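Local coordinates for ferredoxin, 2Fe-2S (Aquifex aeolicus, PDB 1M2D), which carries a [2Fe-2S] cluster on a thioredoxin-like fold and, as a ferredoxin, transfers electrons between redox partners, at residues 61-65 and 74-78; 8-12 and 22-28. The protein carries 1 engineered substitution. The contacts are given in a common frame with arbitrary orientation. Numbering follows the deposited sequence.

Contact 1: 61-65 and 74-78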
# COMPACT_ATOMS: atom_id res chain seq x y z
N MET A 61 -9.13 -11.89 8.54
CA MET A 61 -10.17 -10.88 8.60
C MET A 61 -10.41 -10.22 7.23
O MET A 61 -11.04 -9.17 7.15
CB MET A 61 -9.82 -9.84 9.70
CG MET A 61 -9.95 -10.50 11.12
SD MET A 61 -9.61 -9.32 12.43
CE MET A 61 -7.93 -8.99 12.10
N GLY A 62 -9.92 -10.82 6.15
CA GLY A 62 -10.01 -10.26 4.87
C GLY A 62 -11.31 -10.41 4.14
O GLY A 62 -12.21 -11.15 4.61
N PRO A 63 -11.48 -9.78 2.99
CA PRO A 63 -10.56 -8.83 2.33
C PRO A 63 -10.22 -7.60 3.15
O PRO A 63 -11.09 -6.97 3.73
CB PRO A 63 -11.29 -8.43 1.09
CG PRO A 63 -12.09 -9.65 0.76
CD PRO A 63 -12.64 -10.08 2.10
N VAL A 64 -8.93 -7.33 3.22
CA VAL A 64 -8.34 -6.20 3.95
C VAL A 64 -8.17 -5.01 3.01
O VAL A 64 -7.55 -5.13 1.94
CB VAL A 64 -7.01 -6.60 4.59
CG1 VAL A 64 -6.41 -5.42 5.32
CG2 VAL A 64 -7.21 -7.77 5.56
N VAL A 65 -8.70 -3.86 3.43
CA VAL A 65 -8.59 -2.60 2.71
C VAL A 65 -8.13 -1.55 3.70
O VAL A 65 -8.75 -1.43 4.76
CB VAL A 65 -9.95 -2.21 2.06
CG1 VAL A 65 -9.81 -0.86 1.41
CG2 VAL A 65 -10.37 -3.31 1.12
N TYR A 74 -10.05 -1.77 7.17
CA TYR A 74 -11.29 -2.50 6.97
C TYR A 74 -10.99 -3.97 6.79
O TYR A 74 -10.01 -4.34 6.15
CB TYR A 74 -11.99 -1.96 5.73
CG TYR A 74 -12.54 -0.58 5.78
CD1 TYR A 74 -12.12 0.42 4.90
CD2 TYR A 74 -13.56 -0.28 6.68
CE1 TYR A 74 -12.66 1.69 4.95
CE2 TYR A 74 -14.12 0.99 6.68
CZ TYR A 74 -13.68 1.96 5.82
OH TYR A 74 -14.22 3.18 5.81
N GLY A 75 -11.93 -4.79 7.28
CA GLY A 75 -11.93 -6.21 7.02
C GLY A 75 -13.24 -6.69 6.46
O GLY A 75 -14.26 -5.98 6.50
N GLN A 76 -13.21 -7.89 5.92
CA GLN A 76 -14.39 -8.56 5.40
C GLN A 76 -15.09 -7.79 4.30
O GLN A 76 -16.30 -7.86 4.16
CB GLN A 76 -15.40 -8.94 6.50
CG GLN A 76 -14.74 -9.67 7.63
CD GLN A 76 -15.86 -9.95 8.64
OE1 GLN A 76 -16.35 -11.02 8.73
NE2 GLN A 76 -16.27 -8.90 9.36
N VAL A 77 -14.33 -6.99 3.54
CA VAL A 77 -14.96 -6.14 2.56
C VAL A 77 -15.48 -6.97 1.38
O VAL A 77 -14.75 -7.77 0.81
CB VAL A 77 -14.00 -5.06 2.06
CG1 VAL A 77 -14.67 -4.13 1.08
CG2 VAL A 77 -13.41 -4.29 3.23
N LYS A 78 -16.72 -6.75 1.02
CA LYS A 78 -17.34 -7.34 -0.17
C LYS A 78 -17.39 -6.34 -1.29
O LYS A 78 -17.43 -5.13 -1.03
CB LYS A 78 -18.78 -7.77 0.11
CG LYS A 78 -18.92 -8.87 1.14
CD LYS A 78 -20.44 -9.10 1.43
CE LYS A 78 -20.64 -10.32 2.30
NZ LYS A 78 -22.11 -10.55 2.49

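Contact 2: 8-12 and 22-28. With FES (Fe2/s2 (inorganic) cluster), chain C.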
# COMPACT_ATOMS: atom_id res chain seq x y z
N VAL A 8 -5.72 -2.15 -1.35
CA VAL A 8 -6.53 -3.37 -1.35
C VAL A 8 -5.59 -4.57 -1.48
O VAL A 8 -4.88 -4.69 -2.46
CB VAL A 8 -7.54 -3.38 -2.52
CG1 VAL A 8 -8.39 -4.63 -2.45
CG2 VAL A 8 -8.41 -2.15 -2.45
N CYS A 9 -5.62 -5.45 -0.47
CA CYS A 9 -4.82 -6.67 -0.56
C CYS A 9 -5.42 -7.57 -1.66
O CYS A 9 -6.59 -7.92 -1.57
CB CYS A 9 -4.80 -7.39 0.76
SG CYS A 9 -3.86 -8.94 0.64
N VAL A 10 -4.60 -7.92 -2.65
CA VAL A 10 -4.99 -8.79 -3.73
C VAL A 10 -4.21 -10.12 -3.70
O VAL A 10 -4.23 -10.86 -4.68
CB VAL A 10 -4.91 -8.13 -5.12
CG1 VAL A 10 -5.85 -6.94 -5.17
CG2 VAL A 10 -3.48 -7.72 -5.44
N GLN A 11 -3.52 -10.38 -2.59
CA GLN A 11 -2.72 -11.58 -2.43
C GLN A 11 -3.55 -12.83 -2.59
O GLN A 11 -4.62 -12.98 -2.01
CB GLN A 11 -2.17 -11.58 -1.02
CG GLN A 11 -1.26 -12.74 -0.63
CD GLN A 11 0.16 -12.57 -1.08
OE1 GLN A 11 0.81 -11.55 -0.74
NE2 GLN A 11 0.66 -13.53 -1.85
N ASP A 12 -3.00 -13.77 -3.35
CA ASP A 12 -3.52 -15.11 -3.38
C ASP A 12 -2.49 -16.04 -2.73
O ASP A 12 -1.35 -15.69 -2.61
CB ASP A 12 -3.83 -15.60 -4.78
CG ASP A 12 -4.88 -16.72 -4.78
OD1 ASP A 12 -5.41 -17.17 -3.73
OD2 ASP A 12 -5.12 -17.15 -5.92
N CYS A 22 -6.76 -12.98 0.80
CA CYS A 22 -7.80 -12.04 0.45
C CYS A 22 -8.37 -12.32 -0.93
O CYS A 22 -9.59 -12.17 -1.15
CB CYS A 22 -7.26 -10.62 0.57
SG CYS A 22 -6.95 -10.10 2.26
N ALA A 23 -7.54 -12.76 -1.88
CA ALA A 23 -8.07 -13.08 -3.22
C ALA A 23 -9.09 -14.22 -3.16
O ALA A 23 -10.13 -14.16 -3.82
CB ALA A 23 -6.95 -13.43 -4.16
N GLN A 24 -8.83 -15.24 -2.35
CA GLN A 24 -9.78 -16.33 -2.20
C GLN A 24 -11.09 -15.85 -1.62
O GLN A 24 -12.09 -16.48 -1.85
CB GLN A 24 -9.18 -17.39 -1.30
CG GLN A 24 -7.93 -18.02 -1.89
CD GLN A 24 -7.30 -18.84 -0.74
OE1 GLN A 24 -8.10 -19.45 -0.02
NE2 GLN A 24 -5.99 -18.76 -0.70
N ARG A 25 -11.07 -14.75 -0.85
CA ARG A 25 -12.21 -14.18 -0.16
C ARG A 25 -12.87 -13.05 -0.95
O ARG A 25 -13.69 -12.35 -0.42
CB ARG A 25 -11.80 -13.72 1.25
CG ARG A 25 -11.39 -14.83 2.20
CD ARG A 25 -11.03 -14.31 3.58
NE ARG A 25 -10.84 -15.31 4.61
CZ ARG A 25 -9.71 -15.95 4.91
NH1 ARG A 25 -8.60 -15.69 4.24
NH2 ARG A 25 -9.64 -16.84 5.87
N GLY A 26 -12.50 -12.89 -2.21
CA GLY A 26 -13.17 -11.98 -3.15
C GLY A 26 -12.48 -10.65 -3.32
O GLY A 26 -13.09 -9.74 -3.90
N SER A 27 -11.18 -10.51 -2.92
CA SER A 27 -10.64 -9.17 -2.89
C SER A 27 -10.29 -8.63 -4.27
O SER A 27 -10.17 -7.41 -4.40
CB SER A 27 -9.43 -9.08 -1.99
OG SER A 27 -8.33 -9.74 -2.60
N ARG A 28 -10.07 -9.49 -5.26
CA ARG A 28 -9.77 -8.86 -6.58
C ARG A 28 -11.02 -8.22 -7.13
O ARG A 28 -10.91 -7.25 -7.83
CB ARG A 28 -9.13 -9.88 -7.52
CG ARG A 28 -7.76 -10.23 -6.87
CD ARG A 28 -7.05 -11.20 -7.72
NE ARG A 28 -5.77 -11.45 -7.05
CZ ARG A 28 -4.97 -12.29 -7.67
NH1 ARG A 28 -5.33 -12.87 -8.79
NH2 ARG A 28 -3.78 -12.58 -7.13
FE1 FES C . -4.65 -10.17 2.41
FE2 FES C . -3.06 -11.48 4.15
S1 FES C . -3.75 -12.17 2.14
S2 FES C . -4.06 -9.48 4.44

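Contact 1: 61-65 and 74-78
In this thioredoxin-like fold the cis-proline loop characteristic of thioredoxin folds, with a cis peptide bond between Gly-62 and Pro-63, leads into strand 65-68, and the antiparallel partner strand 72-74 comes back beside it. Tyr-74 opens the pairing with Val-65 as a hydrogen-bonded pair: Tyr-74 N donates to Val-65 O (2.8 Å) and Val-65 N to Tyr-74 O (3.1 Å). Their side chains share one face of the sheet, CB to CB 4.2 Å, while the phenol hydroxyl finds its polar partners in His-89 and the backbone of Val-96. The carbonyl of Tyr-74 also takes a CA-H...O contact from Val-64, whose own side chain turns away to touch the cluster. Gly-75 follows where there is no room for a side chain: its CA lies 3.1 Å from Met-61 O, and a CB would collide with that oxygen. Gln-76 N bonds to Met-61 O at 2.8 Å; the polar side chain points away and is exposed, as befits glutamine here. The left-handed conformation of this residue (phi 59°, psi 30°) then turns the chain so that Val-77 N reaches Pro-63 O, 3.2 Å away and almost linear at 176°. Proline suits the opposing position because it takes a cis peptide bond far more readily than other residues, and its carbonyl remains available as an acceptor. Val-77 is buried against helices 27-40 and 82-91, where a compact branched side chain fits between Val-30 and Ile-85. Its CG2 methyl meets CG2 of Val-65 at 3.8 Å.

Contact 2: 8-12 and 22-28
Two cluster ligands come together here, at the cluster end of the thioredoxin-like fold, where strand 4-9 runs out and a turn leads into helix 27-40. Cys-9 SG and Cys-22 SG each bind FE1 at 2.3 Å, the role for which a thiolate is suited. Cys-9 SG also accepts an N-H...S hydrogen bond from Gln-11 N, 3.6 Å, a usual length for a sulfur acceptor. Around the cysteines, three successive carbonyls of the segment 8-12 find donors in 22-28. Cys-9 O receives the hydroxyl of Ser-27, OG to O 2.7 Å, a short side chain that fits a buried site. Val-10 O takes both NE (2.9 Å) and NH2 (3.0 Å) of Arg-28, whose extended side chain brings one edge of the guanidinium to it. Gln-11 O accepts from Ala-23 N at 2.9 Å; the methyl of Ala-23 is small enough to sit against the Asp-12 side chain, CB to CB 3.9 Å. Gln-11 uses both ends of its amide: NE2 donates to Asp-12 O at 3.0 Å, and OE1 accepts from Cys-55 N. The carboxylate of Asp-12 is held mainly by Ser-21. Within the turn, Cys-22 O accepts from both Arg-25 N and Ser-27 N, and Gly-26, at the N-cap, adopts a positive phi of 98° that glycine tolerates easily. On the exposed side, Gln-24 NE2 reaches Asp-12 OD1 only weakly, at 3.5 Å.

How the contacts relate
The two contacts adjoin, their centres about 9 Å apart, and they come in series: both segments of contact 2 precede those of contact 1 in the sequence. They share the mixed sheet, in which strand 4-9 of contact 2 lies next to strand 65-68, the strand that contact 1 joins to 72-74. Val-64 O and Cys-9 N, 3.1 Å apart, probably form a hydrogen bond across that boundary, and Pro-63 CG packs on Arg-25 O at 3.4 Å. Helix 27-40 begins within contact 2, and its Val-30 packs on Val-65 and Val-77 of contact 1. Together they line one side of the cluster: contact 2 supplies two thiolate ligands, contact 1 the apolar Val-64, while Cys-55 and the engineered Ser-59 complete the set of ligand positions.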